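Alanine glyoxylate transaminase (Thermococcus litoralis, PDB 2ZC0) probably transfers the amino group of alanine to glyoxylate, using pyridoxal 5'-phosphate as its cofactor in a homodimer. Local coordinates at residues 103-108 and 277-282; 247-252 and 285-290; 79-84 and 97-102. One frame throughout, in Å; residues are numbered along the deposited sequence.

Interaction 1: residues 103-108 and 277-282; sequences ITIGGT and FCAPAI. With PMP (4'-deoxy-4'-aminopyridoxal-5'-phosphate), chain F.
Apolar packing carries the contact, and A279 lies at its centre. The methyl of A279 points toward strand 101-104 and meets CG2 of I103, CB to CG2 3.5 Å. I103 turns this branch anti to its backbone N, while CG1 and CD1 lead away. The delta methyl of I105 covers the next stretch of backbone. I105 CD1 is 3.6 Å from A279 CA and 3.8 Å from P280 CD, the side chains of I105 and P280 crossing obliquely. P280 is the N-cap residue of helix 281-292, so I105 meets the chain just before the helix begins. P280 also packs on P280 of the second subunit.

One water links the backbones. It donates to I103 O and accepts from A279 N at 3.0 Å.

In the aminotransferase fold, a glycine-rich turn leads from strand 101-104 into helix 106-118 and binds the cofactor phosphate. I105 is the centre of an inverse gamma turn, with a weak bond from G106 N to T104 O. The hydroxyl of T104 donates to G106 O at 2.9 Å, from above the carbonyl plane.

G107 N donates to PMP O1P, an atom whose place in the model is less certain. T108 grips PMP O3P twice, through OG1 at 2.7 Å and through its N at 3.3 Å.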
# COMPACT_ATOMS: atom_id res chain seq x y z
N ILE A 103 -10.71 -21.77 12.85
CA ILE A 103 -10.96 -22.70 11.75
C ILE A 103 -11.04 -21.91 10.46
O ILE A 103 -11.97 -21.11 10.25
CB ILE A 103 -12.31 -23.45 11.91
CG1 ILE A 103 -12.37 -24.16 13.26
CG2 ILE A 103 -12.48 -24.48 10.78
CD1 ILE A 103 -11.16 -24.98 13.57
N THR A 104 -10.07 -22.17 9.59
CA THR A 104 -9.94 -21.49 8.32
C THR A 104 -10.19 -22.44 7.15
O THR A 104 -10.39 -23.64 7.34
CB THR A 104 -8.51 -20.92 8.20
OG1 THR A 104 -7.56 -21.98 8.35
CG2 THR A 104 -8.26 -19.89 9.28
N ILE A 105 -10.19 -21.87 5.94
CA ILE A 105 -10.39 -22.64 4.71
C ILE A 105 -9.07 -23.33 4.40
O ILE A 105 -8.33 -22.92 3.50
CB ILE A 105 -10.78 -21.69 3.53
CG1 ILE A 105 -12.08 -20.96 3.86
CG2 ILE A 105 -10.95 -22.49 2.25
CD1 ILE A 105 -13.27 -21.87 4.09
N GLY A 106 -8.75 -24.37 5.17
CA GLY A 106 -7.51 -25.10 4.97
C GLY A 106 -6.28 -24.36 5.48
O GLY A 106 -6.39 -23.26 6.02
N GLY A 107 -5.11 -24.98 5.34
CA GLY A 107 -3.88 -24.33 5.77
C GLY A 107 -3.63 -23.10 4.92
O GLY A 107 -3.00 -22.15 5.37
N THR A 108 -4.14 -23.12 3.68
CA THR A 108 -3.99 -22.02 2.73
C THR A 108 -4.68 -20.76 3.27
O THR A 108 -4.08 -19.70 3.34
CB THR A 108 -4.63 -22.36 1.35
OG1 THR A 108 -3.99 -23.52 0.80
CG2 THR A 108 -4.46 -21.19 0.37
N PHE A 277 -16.39 -15.68 5.61
CA PHE A 277 -17.58 -15.80 6.46
C PHE A 277 -17.32 -16.92 7.48
O PHE A 277 -17.32 -16.68 8.68
CB PHE A 277 -18.87 -16.09 5.68
CG PHE A 277 -20.09 -15.49 6.33
CD1 PHE A 277 -20.67 -14.33 5.81
CD2 PHE A 277 -20.62 -16.03 7.50
CE1 PHE A 277 -21.74 -13.71 6.46
CE2 PHE A 277 -21.70 -15.42 8.16
CZ PHE A 277 -22.26 -14.25 7.63
N CYS A 278 -17.10 -18.13 6.98
CA CYS A 278 -16.76 -19.25 7.86
C CYS A 278 -16.38 -20.46 7.03
O CYS A 278 -16.67 -20.52 5.84
CB CYS A 278 -17.93 -19.63 8.78
SG CYS A 278 -19.35 -20.35 7.95
N ALA A 279 -15.68 -21.39 7.67
CA ALA A 279 -15.28 -22.64 7.03
C ALA A 279 -16.60 -23.39 6.81
O ALA A 279 -17.59 -23.13 7.50
CB ALA A 279 -14.38 -23.42 7.98
N PRO A 280 -16.64 -24.32 5.84
CA PRO A 280 -17.83 -25.11 5.50
C PRO A 280 -18.42 -25.85 6.72
O PRO A 280 -17.70 -26.58 7.40
CB PRO A 280 -17.30 -26.10 4.45
CG PRO A 280 -16.12 -25.40 3.88
CD PRO A 280 -15.47 -24.78 5.07
N ALA A 281 -19.71 -25.66 6.97
CA ALA A 281 -20.36 -26.30 8.11
C ALA A 281 -20.28 -27.82 8.03
O ALA A 281 -19.95 -28.49 9.02
CB ALA A 281 -21.82 -25.86 8.19
N ILE A 282 -20.58 -28.37 6.86
CA ILE A 282 -20.52 -29.82 6.70
C ILE A 282 -19.13 -30.36 6.99
O ILE A 282 -18.99 -31.38 7.66
CB ILE A 282 -20.89 -30.27 5.28
CG1 ILE A 282 -20.03 -29.52 4.27
CG2 ILE A 282 -22.38 -30.05 5.03
CD1 ILE A 282 -20.27 -29.96 2.87
N1 PMP F . 1.02 -26.03 3.80
C2 PMP F . 1.77 -26.88 3.05
C2A PMP F . 3.27 -26.93 3.36
C3 PMP F . 1.19 -27.68 2.04
O3 PMP F . 1.99 -28.54 1.29
C4 PMP F . -0.24 -27.58 1.80
C4A PMP F . -0.86 -28.46 0.70
N4A PMP F . -1.47 -27.68 -0.39
C5 PMP F . -1.04 -26.60 2.67
C6 PMP F . -0.35 -25.85 3.66
C5A PMP F . -2.56 -26.39 2.52
O4P PMP F . -3.07 -27.34 2.80
P PMP F . -4.73 -27.16 2.73
O1P PMP F . -5.70 -27.24 4.36
O2P PMP F . -5.33 -28.64 1.68
O3P PMP F . -5.26 -25.63 1.91
O HOH W 1 -15.03 -21.08 10.61

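Interaction 2: residues 247-252 and 285-290; sequences KVLGTG and YIALEY. With PMP (4'-deoxy-4'-aminopyridoxal-5'-phosphate), chain F.
L249 carries most of this contact, in the loop between strands 239-244 and 256-259. From its CB the chain runs to CG, anti to the backbone N (chi1 -180°), and so toward helix 281-292. There it forks. CD2 settles on the methyl of A287, CD2 to CB 3.7 Å. CD1 meets CG2 of I286 at 4.1 Å and then the ring of Y290. L249 CD1 lies 4.2 Å from the centroid of the Y290 ring and 29° off its normal, an off-centre CH-pi contact nearest to CD1 of the ring. The two side chains run antiparallel, side by side.

The same loop carries PMP-pocket residues, as in other fold type I PLP enzymes. K247, in the position of the Schiff-base lysine of this family, holds NZ 3.3 Å from PMP C4A without a covalent link. That amine is hydrogen-bonded to Y217 OH. T251 OG1 makes a weak bond to PMP O2P, though the place of this hydroxyl is less sure.

V248 reaches the far end of the Y290 ring. Its CG1, anti to the backbone N, is 3.5 Å from Y290 OH, with the two side chains nearly perpendicular. An alanine in place of Y290 would remove the ring and hydroxyl that V248 and L249 touch, and would probably loosen the loop against the helix. F296 and H300 of helix 295-322 also touch V248.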
# COMPACT_ATOMS: atom_id res chain seq x y z
N LYS A 247 -4.64 -33.47 5.05
CA LYS A 247 -3.89 -34.70 4.76
C LYS A 247 -4.38 -35.90 5.56
O LYS A 247 -3.85 -37.00 5.42
CB LYS A 247 -2.39 -34.49 5.02
CG LYS A 247 -1.83 -33.22 4.40
CD LYS A 247 -2.09 -33.16 2.90
CE LYS A 247 -2.08 -31.72 2.41
NZ LYS A 247 -0.79 -31.03 2.69
N VAL A 248 -5.38 -35.68 6.40
CA VAL A 248 -5.93 -36.75 7.22
C VAL A 248 -7.37 -37.05 6.84
O VAL A 248 -7.70 -38.15 6.40
CB VAL A 248 -5.90 -36.36 8.72
CG1 VAL A 248 -6.57 -37.44 9.56
CG2 VAL A 248 -4.45 -36.14 9.17
N LEU A 249 -8.24 -36.05 7.01
CA LEU A 249 -9.65 -36.19 6.70
C LEU A 249 -9.91 -36.14 5.20
O LEU A 249 -10.79 -36.82 4.68
CB LEU A 249 -10.44 -35.09 7.41
CG LEU A 249 -11.96 -35.08 7.21
CD1 LEU A 249 -12.58 -36.30 7.91
CD2 LEU A 249 -12.53 -33.79 7.79
N GLY A 250 -9.13 -35.33 4.51
CA GLY A 250 -9.32 -35.17 3.08
C GLY A 250 -8.96 -33.75 2.70
O GLY A 250 -9.41 -32.78 3.31
N THR A 251 -8.15 -33.63 1.66
CA THR A 251 -7.67 -32.36 1.18
C THR A 251 -8.75 -31.42 0.59
O THR A 251 -8.53 -30.21 0.51
CB THR A 251 -6.57 -32.62 0.16
OG1 THR A 251 -5.51 -31.67 0.32
CG2 THR A 251 -7.11 -32.57 -1.23
N GLY A 252 -9.90 -31.96 0.19
CA GLY A 252 -10.94 -31.14 -0.39
C GLY A 252 -12.02 -30.60 0.56
O GLY A 252 -12.92 -29.89 0.11
N TYR A 285 -18.54 -30.25 10.84
CA TYR A 285 -19.27 -31.28 11.56
C TYR A 285 -18.72 -32.67 11.24
O TYR A 285 -18.59 -33.51 12.14
CB TYR A 285 -20.77 -31.17 11.25
CG TYR A 285 -21.46 -30.17 12.16
CD1 TYR A 285 -21.56 -30.42 13.53
CD2 TYR A 285 -21.97 -28.97 11.67
CE1 TYR A 285 -22.15 -29.50 14.39
CE2 TYR A 285 -22.56 -28.04 12.52
CZ TYR A 285 -22.65 -28.31 13.88
OH TYR A 285 -23.20 -27.40 14.76
N ILE A 286 -18.39 -32.91 9.98
CA ILE A 286 -17.82 -34.19 9.58
C ILE A 286 -16.54 -34.42 10.39
O ILE A 286 -16.29 -35.52 10.89
CB ILE A 286 -17.46 -34.23 8.07
CG1 ILE A 286 -18.72 -34.32 7.22
CG2 ILE A 286 -16.55 -35.42 7.78
CD1 ILE A 286 -18.43 -34.46 5.73
N ALA A 287 -15.72 -33.38 10.50
CA ALA A 287 -14.45 -33.43 11.23
C ALA A 287 -14.68 -33.59 12.73
O ALA A 287 -13.86 -34.20 13.43
CB ALA A 287 -13.64 -32.15 10.97
N LEU A 288 -15.78 -33.02 13.22
CA LEU A 288 -16.12 -33.10 14.63
C LEU A 288 -16.43 -34.54 15.04
O LEU A 288 -15.96 -35.01 16.07
CB LEU A 288 -17.31 -32.20 14.95
CG LEU A 288 -17.82 -32.26 16.39
CD1 LEU A 288 -16.70 -31.89 17.36
CD2 LEU A 288 -19.00 -31.32 16.54
N GLU A 289 -17.24 -35.21 14.23
CA GLU A 289 -17.61 -36.60 14.50
C GLU A 289 -16.41 -37.51 14.30
O GLU A 289 -16.16 -38.41 15.09
CB GLU A 289 -18.74 -37.06 13.58
CG GLU A 289 -20.12 -36.60 14.02
CD GLU A 289 -20.41 -36.99 15.46
OE1 GLU A 289 -20.30 -38.19 15.79
OE2 GLU A 289 -20.75 -36.10 16.26
N TYR A 290 -15.67 -37.26 13.23
CA TYR A 290 -14.48 -38.04 12.92
C TYR A 290 -13.59 -38.10 14.16
O TYR A 290 -13.14 -39.17 14.57
CB TYR A 290 -13.73 -37.39 11.77
CG TYR A 290 -12.44 -38.08 11.38
CD1 TYR A 290 -12.43 -39.06 10.39
CD2 TYR A 290 -11.24 -37.75 12.00
CE1 TYR A 290 -11.24 -39.68 10.02
CE2 TYR A 290 -10.05 -38.37 11.64
CZ TYR A 290 -10.05 -39.34 10.65
OH TYR A 290 -8.88 -39.96 10.30
N1 PMP F . 1.02 -26.03 3.80
C2 PMP F . 1.77 -26.88 3.05
C2A PMP F . 3.27 -26.93 3.36
C3 PMP F . 1.19 -27.68 2.04
O3 PMP F . 1.99 -28.54 1.29
C4 PMP F . -0.24 -27.58 1.80
C4A PMP F . -0.86 -28.46 0.70
N4A PMP F . -1.47 -27.68 -0.39
C5 PMP F . -1.04 -26.60 2.67
C6 PMP F . -0.35 -25.85 3.66
C5A PMP F . -2.56 -26.39 2.52
O4P PMP F . -3.07 -27.34 2.80
P PMP F . -4.73 -27.16 2.73
O1P PMP F . -5.70 -27.24 4.36
O2P PMP F . -5.33 -28.64 1.68
O3P PMP F . -5.26 -25.63 1.91

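Interaction 3: residues 79-84 and 97-102; sequences ELREEL and SPENIV
This contact belongs to the helix-loop-strand unit in which helix 78-91 leads to strand 101-104, an outermost strand of the large sheet within this chain. The turn before the strand opens with an ST turn, S97 OG accepting from E99 N. P98 follows and packs on the helix. Its CG is 3.9 Å from E82 CA, and its ring also meets CG of E82.

R81 reaches along the turn with its chain bent at chi2 and chi3. Its CG lies 4.0 Å from CG2 of I101 and 3.6 Å from I101 O. NE donates to P98 O at 3.5 Å, a weak bond but fairly straight at 161°. At the guanidinium edge NH1 makes a salt bridge with E99 OE1 at 3.6 Å, the two planar groups 88° apart. NH2 is hydrogen-bonded to G76 O. Deeper in, I101 CD1 packs on CB of L84, 4.0 Å away, and W257 of the neighbouring strand touches both residues.

R81 therefore spreads its polar atoms over three acceptors. The long pairing with an exposed glutamate probably adds less than the buried methylene contacts. The positive charge is likely to ease the approach of E99 to E82, whose carboxylate lies nearby.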
# COMPACT_ATOMS: atom_id res chain seq x y z
N GLU A 79 -17.54 -26.80 19.43
CA GLU A 79 -17.24 -28.22 19.63
C GLU A 79 -15.96 -28.63 18.89
O GLU A 79 -15.12 -29.32 19.44
CB GLU A 79 -18.40 -29.11 19.14
CG GLU A 79 -19.80 -28.69 19.61
CD GLU A 79 -20.25 -27.37 19.01
OE1 GLU A 79 -19.95 -27.13 17.82
OE2 GLU A 79 -20.90 -26.58 19.71
N LEU A 80 -15.84 -28.20 17.63
CA LEU A 80 -14.67 -28.52 16.81
C LEU A 80 -13.39 -27.94 17.42
O LEU A 80 -12.36 -28.60 17.50
CB LEU A 80 -14.84 -27.96 15.39
CG LEU A 80 -14.37 -28.84 14.22
CD1 LEU A 80 -14.36 -28.03 12.94
CD2 LEU A 80 -12.98 -29.39 14.50
N ARG A 81 -13.46 -26.68 17.85
CA ARG A 81 -12.31 -26.04 18.45
C ARG A 81 -11.87 -26.81 19.70
O ARG A 81 -10.68 -27.01 19.92
CB ARG A 81 -12.64 -24.57 18.80
CG ARG A 81 -12.52 -23.59 17.61
CD ARG A 81 -13.60 -22.51 17.66
NE ARG A 81 -13.76 -21.98 19.01
CZ ARG A 81 -14.85 -21.37 19.46
NH1 ARG A 81 -14.89 -20.92 20.70
NH2 ARG A 81 -15.91 -21.22 18.67
N GLU A 82 -12.83 -27.27 20.49
CA GLU A 82 -12.51 -28.04 21.70
C GLU A 82 -11.90 -29.39 21.32
O GLU A 82 -10.89 -29.80 21.89
CB GLU A 82 -13.75 -28.22 22.57
CG GLU A 82 -14.21 -26.93 23.24
CD GLU A 82 -15.59 -27.02 23.87
OE1 GLU A 82 -16.00 -26.06 24.55
OE2 GLU A 82 -16.27 -28.06 23.67
N GLU A 83 -12.50 -30.08 20.36
CA GLU A 83 -11.98 -31.38 19.94
C GLU A 83 -10.57 -31.26 19.35
O GLU A 83 -9.72 -32.11 19.61
CB GLU A 83 -12.92 -32.05 18.94
CG GLU A 83 -14.08 -32.76 19.60
CD GLU A 83 -13.64 -33.96 20.44
OE1 GLU A 83 -14.28 -34.23 21.48
OE2 GLU A 83 -12.65 -34.63 20.05
N LEU A 84 -10.33 -30.21 18.58
CA LEU A 84 -9.01 -29.99 17.97
C LEU A 84 -7.97 -29.71 19.04
O LEU A 84 -6.82 -30.12 18.92
CB LEU A 84 -9.06 -28.82 17.00
CG LEU A 84 -9.68 -29.14 15.65
CD1 LEU A 84 -9.84 -27.87 14.82
CD2 LEU A 84 -8.77 -30.15 14.93
N SER A 97 -5.45 -23.53 24.07
CA SER A 97 -6.84 -23.28 24.43
C SER A 97 -7.74 -23.28 23.19
O SER A 97 -7.32 -22.88 22.11
CB SER A 97 -6.97 -21.92 25.13
OG SER A 97 -8.33 -21.55 25.24
N PRO A 98 -8.98 -23.75 23.32
CA PRO A 98 -9.90 -23.79 22.18
C PRO A 98 -10.21 -22.39 21.66
O PRO A 98 -10.64 -22.22 20.51
CB PRO A 98 -11.14 -24.47 22.76
CG PRO A 98 -10.57 -25.37 23.81
CD PRO A 98 -9.55 -24.47 24.48
N GLU A 99 -10.00 -21.39 22.52
CA GLU A 99 -10.24 -20.00 22.17
C GLU A 99 -9.19 -19.43 21.23
O GLU A 99 -9.45 -18.44 20.54
CB GLU A 99 -10.29 -19.15 23.45
CG GLU A 99 -11.40 -19.53 24.42
CD GLU A 99 -12.77 -19.59 23.75
OE1 GLU A 99 -13.49 -20.59 23.98
OE2 GLU A 99 -13.11 -18.66 22.99
N ASN A 100 -8.01 -20.04 21.19
CA ASN A 100 -6.93 -19.57 20.32
C ASN A 100 -6.86 -20.34 19.01
O ASN A 100 -5.86 -20.29 18.30
CB ASN A 100 -5.60 -19.66 21.06
CG ASN A 100 -5.50 -18.69 22.23
OD1 ASN A 100 -4.97 -17.60 22.11
ND2 ASN A 100 -6.03 -19.09 23.37
N ILE A 101 -7.94 -21.04 18.69
CA ILE A 101 -7.99 -21.81 17.45
C ILE A 101 -9.01 -21.17 16.52
O ILE A 101 -10.14 -20.92 16.92
CB ILE A 101 -8.38 -23.29 17.71
CG1 ILE A 101 -7.23 -24.01 18.43
CG2 ILE A 101 -8.74 -23.98 16.41
CD1 ILE A 101 -7.52 -25.50 18.72
N VAL A 102 -8.59 -20.87 15.30
CA VAL A 102 -9.46 -20.27 14.30
C VAL A 102 -9.51 -21.22 13.10
O VAL A 102 -8.49 -21.47 12.46
CB VAL A 102 -8.91 -18.89 13.81
CG1 VAL A 102 -9.88 -18.26 12.81
CG2 VAL A 102 -8.69 -17.96 14.99

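In the fold
Interactions 1 and 2 are buried contacts, and one segment of each also meets the cofactor, while interaction 3 is partly buried and lies farther out. Strand 101-104 runs through interactions 3 and 1, and L84 packs directly on I103 between them. Helix 281-292 is common to interactions 1 and 2; interaction 1 touches its N-cap residue and interaction 2 its following turns. L288 of that helix also rests on E79 and E83, which brings interaction 2 against helix 78-91. The buried pairs meet through apolar side chains, with polar groups of 103-108 and 247-252 turned to PMP. Only interaction 3 has a salt bridge across its segments. Interactions 1 and 2 also touch the second subunit.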